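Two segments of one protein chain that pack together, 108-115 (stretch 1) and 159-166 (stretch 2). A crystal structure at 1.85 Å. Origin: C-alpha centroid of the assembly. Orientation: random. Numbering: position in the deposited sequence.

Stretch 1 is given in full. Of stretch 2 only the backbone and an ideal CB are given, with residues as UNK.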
# COMPACT_ATOMS: atom_id res chain seq x y z
N LEU A 108 -8.18 -19.29 3.00
CA LEU A 108 -9.56 -19.54 3.37
C LEU A 108 -10.15 -20.69 2.56
O LEU A 108 -9.81 -20.88 1.40
CB LEU A 108 -10.39 -18.27 3.11
CG LEU A 108 -9.91 -17.00 3.82
CD1 LEU A 108 -10.90 -15.81 3.57
CD2 LEU A 108 -9.73 -17.28 5.30
N ASP A 109 -11.04 -21.45 3.18
CA ASP A 109 -11.82 -22.42 2.43
C ASP A 109 -13.14 -21.75 2.03
O ASP A 109 -14.05 -21.58 2.85
CB ASP A 109 -12.07 -23.68 3.26
CG ASP A 109 -12.92 -24.70 2.53
OD1 ASP A 109 -13.25 -24.49 1.33
OD2 ASP A 109 -13.23 -25.74 3.15
N LEU A 110 -13.24 -21.35 0.76
CA LEU A 110 -14.38 -20.52 0.31
C LEU A 110 -15.39 -21.30 -0.51
O LEU A 110 -16.32 -20.72 -1.05
CB LEU A 110 -13.88 -19.32 -0.50
CG LEU A 110 -13.00 -18.34 0.27
CD1 LEU A 110 -12.44 -17.28 -0.65
CD2 LEU A 110 -13.77 -17.71 1.43
N ASN A 111 -15.19 -22.61 -0.61
CA ASN A 111 -16.09 -23.46 -1.38
C ASN A 111 -17.30 -23.89 -0.58
O ASN A 111 -17.17 -24.31 0.57
CB ASN A 111 -15.35 -24.70 -1.90
CG ASN A 111 -14.22 -24.34 -2.85
OD1 ASN A 111 -13.06 -24.68 -2.60
ND2 ASN A 111 -14.56 -23.65 -3.93
N ASP A 112 -18.48 -23.76 -1.19
CA ASP A 112 -19.74 -24.18 -0.58
C ASP A 112 -20.04 -23.51 0.76
O ASP A 112 -20.54 -24.15 1.69
CB ASP A 112 -19.80 -25.70 -0.44
CG ASP A 112 -19.76 -26.40 -1.78
OD1 ASP A 112 -20.32 -25.85 -2.76
OD2 ASP A 112 -19.18 -27.51 -1.86
N ILE A 113 -19.75 -22.22 0.88
CA ILE A 113 -20.03 -21.56 2.14
C ILE A 113 -21.36 -20.82 2.05
O ILE A 113 -21.87 -20.57 0.95
CB ILE A 113 -18.93 -20.58 2.55
CG1 ILE A 113 -18.77 -19.47 1.51
CG2 ILE A 113 -17.59 -21.33 2.78
CD1 ILE A 113 -17.79 -18.39 1.95
N MSE A 114 -21.93 -20.49 3.19
CA MSE A 114 -23.15 -19.72 3.21
C MSE A 114 -22.84 -18.26 2.85
O MSE A 114 -21.68 -17.87 2.79
CB MSE A 114 -23.80 -19.79 4.59
CG MSE A 114 -23.04 -19.02 5.66
SE MSE A 114 -23.99 -19.18 7.36
CE MSE A 114 -24.14 -21.12 7.37
N THR A 115 -23.88 -17.47 2.60
CA THR A 115 -23.71 -16.07 2.22
C THR A 115 -23.45 -15.22 3.45
O THR A 115 -23.75 -15.64 4.57
CB THR A 115 -24.97 -15.53 1.51
OG1 THR A 115 -26.06 -15.55 2.44
CG2 THR A 115 -25.31 -16.38 0.30
N UNK A 159 -18.30 -15.32 15.87
CA UNK A 159 -17.73 -16.18 14.85
C UNK A 159 -18.70 -17.29 14.50
O UNK A 159 -19.19 -18.00 15.38
CB UNK A 159 -16.39 -16.76 15.32
N UNK A 160 -19.01 -17.40 13.20
CA UNK A 160 -19.96 -18.38 12.70
C UNK A 160 -19.27 -19.31 11.70
O UNK A 160 -18.68 -18.83 10.73
CB UNK A 160 -21.16 -17.69 12.05
N UNK A 161 -19.35 -20.63 11.92
CA UNK A 161 -18.83 -21.61 10.95
C UNK A 161 -19.42 -21.35 9.57
O UNK A 161 -20.65 -21.30 9.40
CB UNK A 161 -19.15 -23.04 11.40
N UNK A 162 -18.56 -21.17 8.57
CA UNK A 162 -19.00 -20.69 7.26
C UNK A 162 -19.82 -21.73 6.48
O UNK A 162 -20.52 -21.39 5.52
CB UNK A 162 -17.78 -20.28 6.43
N UNK A 163 -19.72 -23.00 6.88
CA UNK A 163 -20.51 -24.05 6.24
C UNK A 163 -21.70 -24.49 7.11
O UNK A 163 -22.83 -24.60 6.62
CB UNK A 163 -19.62 -25.25 5.93
N UNK A 164 -21.43 -24.73 8.39
CA UNK A 164 -22.40 -25.36 9.29
C UNK A 164 -23.34 -24.37 9.97
O UNK A 164 -24.41 -24.76 10.44
CB UNK A 164 -21.66 -26.16 10.36
N UNK A 165 -22.93 -23.11 10.05
CA UNK A 165 -23.76 -22.09 10.67
C UNK A 165 -23.67 -22.04 12.18
O UNK A 165 -24.32 -21.22 12.83
CB UNK A 165 -25.22 -22.31 10.27
N UNK A 166 -22.87 -22.94 12.75
CA UNK A 166 -22.62 -23.02 14.18
C UNK A 166 -22.00 -21.74 14.72
O UNK A 166 -21.06 -21.22 14.13
CB UNK A 166 -21.71 -24.21 14.49

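Position 159 lies in a strand, its ideal CB with nothing of stretch 1 within 5.5 Å. Stretch 1 sets no rule here; the residue is Lys-159, extended and making no contact.

At 160 the CA-to-CB bond points toward stretch 1, still in extended backbone, and the nearest offering is the selenium end of Met-114. A beta-branched or other medium apolar residue would suit. Val-160 is found, its CG1 4.5 Å from Met-114 SE, a light apolar touch.

At 161, CA-to-CB points sideways, with nothing of stretch 1 within 5.5 Å of the ideal CB, although the carbonyl O lies 4.0 Å from Met-114 CE. The backbone N atoms of 163 and 164 lie on the side of this residue, so a short acceptor such as Asp, Asn or Ser is favoured. Asp-161 serves, its OD1 taking hydrogen bonds from N of 163 and N of 164, both at 2.8 Å.

Position 162 is where the backbones meet. Its carbonyl O accepts a nearly straight hydrogen bond from Met-114 N at 2.9 Å, which any residue could provide. The side chain is more constrained: the ideal CB sits 3.8 Å from Ile-113 CG2. Ala, Ser, Thr or Cys are plausible; Asp-109 O, 5.3 Å from the CB, permits a polar group without requiring one. In Ser-162, chi1 is p and OG lies 3.5 Å from Ile-113 CG2. One water donates to both Ser-162 OG (2.8 Å) and Asp-109 O (2.7 Å), bridging a gap too long for direct bonding.

At 163 the CB points away, yet stretch 1 gathers acceptors nearby: the Asp-109 carboxylate and the carbonyl of Asn-111. A long, flexible cation, Lys or Arg, could turn back to them. Lys-163 does so, its CG passing 3.9 Å from Asp-112 O and its chi4 bending to m. NZ forms a salt bridge with Asp-109 OD2 at 3.0 Å and lies 2.7 Å from Asn-111 O. It covers more of the contact than any other residue of stretch 2.

Position 164 points away into space free of stretch 1, so many polar residues would do; Lys-164 occupies it.

Position 165 has a positive phi, 82°, with psi near zero. An ideal CB would be jammed against the preceding carbonyl O, and would sit 3.3 Å from Met-114 CE. Glycine is called for twice over, and Gly-165 lets that methyl approach its CA to 3.5 Å.

Position 166 points away, leaving the choice open. Thr-166 makes no contact, but its backbone O accepts a hydrogen bond from Asp-161 N at 2.9 Å.

Stretch 2 159-166: KVDSKKGT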
# COMPACT_ATOMS: atom_id res chain seq x y z
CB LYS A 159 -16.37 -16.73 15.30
CG LYS A 159 -15.38 -15.61 15.59
CD LYS A 159 -14.01 -16.11 16.00
CE LYS A 159 -13.06 -14.92 16.16
NZ LYS A 159 -11.71 -15.33 16.63
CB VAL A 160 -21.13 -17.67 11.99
CG1 VAL A 160 -22.11 -18.67 11.40
CG2 VAL A 160 -21.84 -16.68 12.93
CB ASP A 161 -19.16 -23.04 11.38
CG ASP A 161 -18.49 -24.08 10.50
OD1 ASP A 161 -18.86 -24.20 9.31
OD2 ASP A 161 -17.58 -24.79 10.99
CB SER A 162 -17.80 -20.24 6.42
OG SER A 162 -16.94 -21.34 6.18
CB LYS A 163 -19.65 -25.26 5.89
CG LYS A 163 -18.53 -25.02 4.88
CD LYS A 163 -17.84 -26.35 4.57
CE LYS A 163 -16.39 -26.18 4.13
NZ LYS A 163 -16.22 -25.64 2.75
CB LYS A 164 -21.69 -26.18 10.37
CG LYS A 164 -20.82 -27.32 9.86
CD LYS A 164 -20.07 -27.97 11.03
CE LYS A 164 -18.91 -28.84 10.56
NZ LYS A 164 -18.04 -29.23 11.71
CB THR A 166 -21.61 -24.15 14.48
OG1 THR A 166 -21.99 -25.33 13.78
CG2 THR A 166 -21.54 -24.44 15.98
O HOH W 1 -15.46 -23.11 4.63
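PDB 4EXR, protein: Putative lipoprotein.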